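Local coordinates for protein aminodeoxyfutalosine deaminase (Deinococcus radiodurans, PDB 2IMR) that binds one zinc ion and deaminates aminodeoxyfutalosine to futalosine, a step of menaquinone biosynthesis, and acts more weakly on several other adenosine derivatives, at residues Q110-F115 with T214-S219; H244-E249 with G255-D260; T270-E273 with R277-G280. All coordinates share one frame; numbering follows the deposited sequence.

Interaction 1 of 3, residues Q110-F115 with T214-S219; sequences QALPYF and TPFTVS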
# COMPACT_ATOMS: atom_id res chain seq x y z
N GLN A 110 -15.50 -7.21 -11.43
CA GLN A 110 -15.90 -8.25 -12.37
C GLN A 110 -14.71 -9.01 -12.92
O GLN A 110 -14.81 -10.21 -13.20
CB GLN A 110 -16.70 -7.63 -13.53
CG GLN A 110 -18.08 -7.11 -13.13
CD GLN A 110 -18.89 -6.63 -14.32
OE1 GLN A 110 -18.59 -5.61 -14.93
NE2 GLN A 110 -19.94 -7.39 -14.66
N ALA A 111 -13.58 -8.33 -13.07
CA ALA A 111 -12.37 -8.95 -13.61
C ALA A 111 -11.71 -9.94 -12.65
O ALA A 111 -10.97 -10.82 -13.08
CB ALA A 111 -11.38 -7.87 -14.00
N LEU A 112 -11.97 -9.79 -11.36
CA LEU A 112 -11.36 -10.66 -10.35
C LEU A 112 -12.37 -11.61 -9.67
O LEU A 112 -13.08 -11.22 -8.75
CB LEU A 112 -10.66 -9.80 -9.30
CG LEU A 112 -9.68 -8.76 -9.88
CD1 LEU A 112 -8.95 -8.04 -8.75
CD2 LEU A 112 -8.68 -9.45 -10.80
N PRO A 113 -12.41 -12.87 -10.13
CA PRO A 113 -13.31 -13.90 -9.61
C PRO A 113 -13.36 -14.06 -8.09
O PRO A 113 -14.45 -14.16 -7.52
CB PRO A 113 -12.81 -15.17 -10.30
CG PRO A 113 -12.37 -14.65 -11.62
CD PRO A 113 -11.60 -13.41 -11.24
N TYR A 114 -12.20 -14.06 -7.44
CA TYR A 114 -12.17 -14.24 -5.99
C TYR A 114 -12.83 -13.12 -5.19
O TYR A 114 -13.15 -13.31 -4.02
CB TYR A 114 -10.74 -14.50 -5.51
CG TYR A 114 -9.72 -13.46 -5.90
CD1 TYR A 114 -9.43 -12.38 -5.06
CD2 TYR A 114 -9.03 -13.56 -7.11
CE1 TYR A 114 -8.48 -11.44 -5.41
CE2 TYR A 114 -8.07 -12.62 -7.47
CZ TYR A 114 -7.80 -11.56 -6.61
OH TYR A 114 -6.86 -10.62 -6.95
N PHE A 115 -13.03 -11.96 -5.81
CA PHE A 115 -13.71 -10.88 -5.11
C PHE A 115 -15.18 -11.27 -5.03
O PHE A 115 -15.86 -10.99 -4.04
CB PHE A 115 -13.58 -9.55 -5.87
CG PHE A 115 -12.45 -8.69 -5.40
CD1 PHE A 115 -11.13 -9.09 -5.54
CD2 PHE A 115 -12.71 -7.45 -4.81
CE1 PHE A 115 -10.08 -8.29 -5.11
CE2 PHE A 115 -11.67 -6.64 -4.37
CZ PHE A 115 -10.35 -7.06 -4.53
N THR A 214 -2.98 -5.62 -12.73
CA THR A 214 -2.38 -6.88 -12.29
C THR A 214 -1.60 -7.45 -13.46
O THR A 214 -1.67 -6.93 -14.58
CB THR A 214 -3.43 -7.93 -11.90
OG1 THR A 214 -4.13 -8.37 -13.08
CG2 THR A 214 -4.44 -7.36 -10.89
N PRO A 215 -0.84 -8.54 -13.23
CA PRO A 215 -0.07 -9.13 -14.33
C PRO A 215 -0.96 -9.86 -15.34
O PRO A 215 -0.51 -10.20 -16.43
CB PRO A 215 0.88 -10.09 -13.62
CG PRO A 215 0.97 -9.56 -12.22
CD PRO A 215 -0.45 -9.13 -11.94
N PHE A 216 -2.22 -10.12 -14.97
CA PHE A 216 -3.11 -10.84 -15.87
C PHE A 216 -4.28 -10.04 -16.44
O PHE A 216 -5.04 -10.56 -17.26
CB PHE A 216 -3.62 -12.12 -15.19
CG PHE A 216 -4.37 -11.87 -13.92
CD1 PHE A 216 -5.75 -11.70 -13.92
CD2 PHE A 216 -3.69 -11.80 -12.70
CE1 PHE A 216 -6.45 -11.46 -12.74
CE2 PHE A 216 -4.38 -11.57 -11.51
CZ PHE A 216 -5.76 -11.40 -11.53
N THR A 217 -4.43 -8.78 -16.02
CA THR A 217 -5.50 -7.94 -16.56
C THR A 217 -4.88 -6.84 -17.42
O THR A 217 -5.57 -5.90 -17.85
CB THR A 217 -6.35 -7.30 -15.44
OG1 THR A 217 -5.51 -6.57 -14.54
CG2 THR A 217 -7.10 -8.38 -14.67
N VAL A 218 -3.58 -6.95 -17.66
CA VAL A 218 -2.84 -6.00 -18.49
C VAL A 218 -1.96 -6.85 -19.40
O VAL A 218 -1.19 -7.67 -18.90
CB VAL A 218 -1.93 -5.08 -17.62
CG1 VAL A 218 -1.11 -4.13 -18.51
CG2 VAL A 218 -2.79 -4.26 -16.66
N SER A 219 -2.08 -6.69 -20.71
CA SER A 219 -1.28 -7.49 -21.63
C SER A 219 0.21 -7.23 -21.42
O SER A 219 0.60 -6.16 -20.93
CB SER A 219 -1.66 -7.19 -23.09
OG SER A 219 -1.25 -5.88 -23.48

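Interaction 2 of 3, residues H244-E249 with G255-D260; sequences HPTELE and GGPLWD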
# COMPACT_ATOMS: atom_id res chain seq x y z
N HIS A 244 -4.12 -13.56 -4.72
CA HIS A 244 -4.83 -14.79 -4.37
C HIS A 244 -4.05 -16.02 -4.88
O HIS A 244 -3.38 -15.95 -5.91
CB HIS A 244 -6.23 -14.75 -5.00
CG HIS A 244 -7.19 -15.74 -4.43
ND1 HIS A 244 -7.32 -17.03 -4.91
CD2 HIS A 244 -8.07 -15.65 -3.40
CE1 HIS A 244 -8.23 -17.67 -4.21
NE2 HIS A 244 -8.70 -16.86 -3.29
N PRO A 245 -4.11 -17.14 -4.15
CA PRO A 245 -3.37 -18.33 -4.60
C PRO A 245 -3.72 -18.81 -6.00
O PRO A 245 -2.87 -19.38 -6.69
CB PRO A 245 -3.69 -19.37 -3.52
CG PRO A 245 -5.01 -18.92 -2.96
CD PRO A 245 -4.84 -17.42 -2.90
N THR A 246 -4.96 -18.58 -6.43
CA THR A 246 -5.38 -19.00 -7.76
C THR A 246 -4.67 -18.23 -8.88
O THR A 246 -4.70 -18.64 -10.04
CB THR A 246 -6.91 -18.87 -7.93
OG1 THR A 246 -7.34 -17.57 -7.50
CG2 THR A 246 -7.63 -19.93 -7.10
N GLU A 247 -4.01 -17.12 -8.53
CA GLU A 247 -3.27 -16.36 -9.53
C GLU A 247 -1.97 -17.11 -9.81
O GLU A 247 -1.56 -17.29 -10.96
CB GLU A 247 -2.95 -14.95 -9.01
CG GLU A 247 -2.15 -14.10 -10.02
CD GLU A 247 -1.73 -12.76 -9.46
OE1 GLU A 247 -2.49 -12.18 -8.66
OE2 GLU A 247 -0.64 -12.26 -9.84
N LEU A 248 -1.31 -17.57 -8.74
CA LEU A 248 -0.07 -18.32 -8.90
C LEU A 248 -0.37 -19.61 -9.66
O LEU A 248 0.42 -20.05 -10.51
CB LEU A 248 0.52 -18.65 -7.53
CG LEU A 248 1.73 -19.59 -7.51
CD1 LEU A 248 2.91 -18.96 -8.25
CD2 LEU A 248 2.09 -19.90 -6.07
N GLU A 249 -1.51 -20.21 -9.37
CA GLU A 249 -1.91 -21.45 -10.03
C GLU A 249 -2.04 -21.32 -11.55
O GLU A 249 -1.51 -22.15 -12.29
CB GLU A 249 -3.22 -21.97 -9.46
CG GLU A 249 -3.58 -23.37 -9.96
CD GLU A 249 -4.89 -23.90 -9.39
OE1 GLU A 249 -5.31 -23.43 -8.31
OE2 GLU A 249 -5.48 -24.80 -10.01
N GLY A 255 -4.70 -22.60 -15.97
CA GLY A 255 -6.07 -22.77 -15.53
C GLY A 255 -6.30 -22.58 -14.03
O GLY A 255 -5.59 -21.80 -13.38
N GLY A 256 -7.28 -23.28 -13.48
CA GLY A 256 -7.57 -23.14 -12.07
C GLY A 256 -8.80 -22.29 -11.83
O GLY A 256 -9.30 -21.64 -12.75
N PRO A 257 -9.30 -22.24 -10.58
CA PRO A 257 -10.48 -21.49 -10.15
C PRO A 257 -10.60 -20.02 -10.57
O PRO A 257 -11.71 -19.52 -10.72
CB PRO A 257 -10.46 -21.64 -8.63
CG PRO A 257 -9.82 -22.98 -8.45
CD PRO A 257 -8.68 -22.92 -9.43
N LEU A 258 -9.47 -19.33 -10.73
CA LEU A 258 -9.53 -17.93 -11.14
C LEU A 258 -9.83 -17.86 -12.63
O LEU A 258 -10.90 -17.43 -13.05
CB LEU A 258 -8.21 -17.21 -10.84
CG LEU A 258 -8.21 -15.67 -10.89
CD1 LEU A 258 -6.87 -15.15 -10.39
CD2 LEU A 258 -8.47 -15.17 -12.30
N TRP A 259 -8.86 -18.30 -13.43
CA TRP A 259 -9.01 -18.27 -14.88
C TRP A 259 -10.25 -19.02 -15.38
O TRP A 259 -11.02 -18.49 -16.18
CB TRP A 259 -7.77 -18.85 -15.55
CG TRP A 259 -7.82 -18.72 -17.04
CD1 TRP A 259 -8.07 -19.72 -17.95
CD2 TRP A 259 -7.66 -17.52 -17.80
NE1 TRP A 259 -8.08 -19.19 -19.23
CE2 TRP A 259 -7.84 -17.85 -19.16
CE3 TRP A 259 -7.40 -16.18 -17.45
CZ2 TRP A 259 -7.75 -16.89 -20.17
CZ3 TRP A 259 -7.31 -15.24 -18.46
CH2 TRP A 259 -7.49 -15.60 -19.81
N ASP A 260 -10.45 -20.24 -14.90
CA ASP A 260 -11.58 -21.03 -15.36
C ASP A 260 -12.96 -20.51 -14.95
O ASP A 260 -13.98 -21.03 -15.39
CB ASP A 260 -11.43 -22.49 -14.91
CG ASP A 260 -10.15 -23.13 -15.41
OD1 ASP A 260 -9.49 -22.53 -16.29
OD2 ASP A 260 -9.80 -24.23 -14.93
O HOH W 1 -6.60 -20.03 -11.40

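Interaction 3 of 3, residues T270-E273 with R277-G280; sequences TLAE and REPG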
# COMPACT_ATOMS: atom_id res chain seq x y z
N THR A 270 -6.90 -17.20 -23.91
CA THR A 270 -5.92 -17.93 -23.09
C THR A 270 -5.05 -16.94 -22.32
O THR A 270 -4.84 -15.82 -22.76
CB THR A 270 -4.96 -18.79 -23.95
OG1 THR A 270 -4.21 -17.93 -24.82
CG2 THR A 270 -5.75 -19.80 -24.79
N LEU A 271 -4.53 -17.38 -21.17
CA LEU A 271 -3.67 -16.53 -20.38
C LEU A 271 -2.39 -16.29 -21.18
O LEU A 271 -1.79 -15.22 -21.11
CB LEU A 271 -3.32 -17.20 -19.04
CG LEU A 271 -2.37 -16.43 -18.12
CD1 LEU A 271 -2.98 -15.08 -17.75
CD2 LEU A 271 -2.10 -17.26 -16.87
N ALA A 272 -1.98 -17.30 -21.94
CA ALA A 272 -0.77 -17.19 -22.75
C ALA A 272 -0.84 -15.98 -23.66
O ALA A 272 0.17 -15.32 -23.89
CB ALA A 272 -0.58 -18.47 -23.58
N GLU A 273 -2.02 -15.69 -24.19
CA GLU A 273 -2.18 -14.55 -25.08
C GLU A 273 -2.01 -13.25 -24.31
O GLU A 273 -1.48 -12.28 -24.85
CB GLU A 273 -3.55 -14.60 -25.77
CG GLU A 273 -3.67 -15.75 -26.75
CD GLU A 273 -5.06 -15.93 -27.29
OE1 GLU A 273 -5.55 -15.01 -27.99
OE2 GLU A 273 -5.67 -16.99 -27.02
N ARG A 277 3.50 -15.59 -23.33
CA ARG A 277 4.31 -16.79 -23.16
C ARG A 277 3.41 -17.85 -22.56
O ARG A 277 2.35 -17.54 -22.01
CB ARG A 277 5.50 -16.52 -22.23
CG ARG A 277 5.11 -16.16 -20.80
CD ARG A 277 6.32 -15.72 -19.99
NE ARG A 277 7.24 -16.82 -19.72
CZ ARG A 277 8.39 -16.69 -19.06
NH1 ARG A 277 8.77 -15.50 -18.61
NH2 ARG A 277 9.15 -17.75 -18.83
N GLU A 278 3.82 -19.11 -22.66
CA GLU A 278 3.02 -20.21 -22.14
C GLU A 278 3.18 -20.41 -20.63
O GLU A 278 4.29 -20.34 -20.10
CB GLU A 278 3.40 -21.51 -22.85
CG GLU A 278 3.09 -21.54 -24.33
CD GLU A 278 1.60 -21.48 -24.61
OE1 GLU A 278 0.85 -22.24 -23.98
OE2 GLU A 278 1.18 -20.67 -25.46
N PRO A 279 2.06 -20.63 -19.92
CA PRO A 279 2.18 -20.85 -18.48
C PRO A 279 2.95 -22.16 -18.32
O PRO A 279 2.93 -23.00 -19.21
CB PRO A 279 0.72 -21.00 -18.03
CG PRO A 279 -0.02 -20.13 -19.02
CD PRO A 279 0.65 -20.51 -20.33
N GLY A 280 3.63 -22.32 -17.19
CA GLY A 280 4.40 -23.53 -16.96
C GLY A 280 4.72 -23.74 -15.50
O GLY A 280 4.64 -22.81 -14.70

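Interaction 1 of 3, residues Q110-F115 with T214-S219
Leu112 CD2 and the ring of Phe216 form the main apolar touch between the helical turn 110-115 and the loop 214-219. CD2 of Leu112 rests 3.6 Å from both CE1 and CZ of the Phe216 ring, approaching at a slant. The leucine can deliver this branch because its CG stands beside the backbone N, trans to the carbonyl carbon (chi1 -52°), which carries the isobutyl end toward 214-219. Nearer its backbone, CB of the same leucine lies over one face of the Tyr114 ring, toward its rim, so Leu112 sits between two aromatic groups. Phe216 takes the rarer setting, its CG placed between its own N and carbonyl carbon (chi1 59°). This turns the ring back over Thr214, whose OG1 lies 3.4 Å above the plane of the Phe216 ring, over the centre.

That hydroxyl also organises its own loop. Thr214 OG1 receives the Phe216 N-H at 3.2 Å, forming an ST turn, and is 2.7 Å from Thr217 OG1, a hydrogen bond in which either oxygen may donate. Thr217 OG1 is in turn bonded to ND1 of His213, predicted to bind the substrate, so the two threonines form a second shell that probably fixes the imidazole. The methyl CG2 of Thr217 faces across the contact, 4.3 Å from Leu112 CD2 and 4.4 Å from Ala111 CB.

No hydrogen bond crosses between 110-115 and 214-219; buried apolar groups do the joining, while Tyr114 OH bonds to Glu243, probably the proton donor. The site is characteristic of the amidohydrolase barrel: the loop leaving strand 206-212 meets the short helices after the first zinc-binding strand, forming part of the wall beside the catalytic centre.

Interaction 2 of 3, residues H244-E249 with G255-D260
Thr246 meets Pro257 and Leu258 with both branches of its side chain, and van der Waals contacts form the first kind of interaction here. Its methyl CG2 makes the apolar one, 3.6 Å from Pro257 CB, while the hydroxyl OG1 is 3.5 Å from Leu258 CB. Leu258 extends its CG opposite its own backbone N (chi1 -166°), which carries CD1 on to the helix backbone, 3.9 Å from Glu247 CA. The carboxylate of Glu249, at the end of an extended chain, packs against the loop as well: its OE2 is 3.4 Å from Gly256 CA.

Polar links across the contact run through water. One molecule donates to Thr246 O at 2.7 Å and to Gly255 O at 2.8 Å, and accepts from Leu258 N at 3.0 Å, so three backbone groups that do not bond directly share one bridge.

Capping is the third kind. His244 ND1 accepts the Thr246 N-H almost straight on (167°), from a direction tilted out of the imidazole plane, and is hydrogen-bonded to Thr246 OG1 as well. The N-cap residue thereby steadies the very threonine that faces the loop.

Helix 245-253 follows zinc-ligand strand 238-241, and Glu247 OE2 reaches back to Ala242 N. The 255-260 loop folds against this helix's first turns, with Leu258 also touching Pro113 and Tyr114 of helix 113-116.

Interaction 3 of 3, residues T270-E273 with R277-G280
Ala272 and Glu278 meet where the chain doubles back past a short helix, and the glutamate is worth following outward. Glu278 CB starts away from the helix, 5.1 Å from Ala272 CB. CG then stands beside the backbone N (chi1 -65°) and is slightly nearer to that methyl group. The decisive step is the bend at chi2, also -65°, which folds the chain back rather than letting it extend. Glu278 CD consequently comes within 3.9 Å of Ala272 CB. At the tip the two oxygens are unequally placed: OE1 of Glu278 stays 4.1 Å from Ala272 CB, whereas OE2 closes to 3.4 Å, lying against the methyl group. This is a van der Waals contact at an exposed position that also touches a crystal neighbour, so the fold of the side chain may owe something to the lattice.

The backbone beneath is tighter. Arg277 O makes a CA-H...O contact, 3.2 Å from Ala272 CA; that carbonyl is buried by the contact and has no conventional partner in the model. Arg277 N makes only a weak bond to Ala272 O, while the Arg277 side chain turns away to a salt bridge with Glu291. Pro279 adds apolar contacts, its CD 4.0 Å from Ala272 CB and its CG 4.1 Å from Leu271 CD2. A single alanine thus meets carbonyl, carboxylate and proline ring.

At the helix N-terminus, Thr270 OG1 accepts the Glu273 N-H and donates to Glu273 OE2, which it meets on the anti side of the carboxylate. The arrangement is that of a side-chain N-cap on the short helix 271-275, whose returning chain packs along its first turn. It belongs to the long connection that this amidohydrolase carries between helices 245-253 and 285-292.

In the fold
All three contacts lie in the amidohydrolase domain, on loops and helices around the barrel strands. Interaction 1 comes first along the chain, then interaction 2, then interaction 3, with helices 245-253 and 271-275 successive. The centres of interaction 1 and interaction 2 are about 10 Å apart. From interaction 2 to interaction 3 the centres are about 13 Å apart. The centres of interaction 1 and interaction 3 are about 15 Å apart. Each pair touches: Tyr114 stacks on His244, Trp259 packs against the start of helix 271-275, and Phe216 meets Leu271. The result is a chain of touching contacts running from loops near the zinc site, through the helix after strand 238-241, to the protein surface.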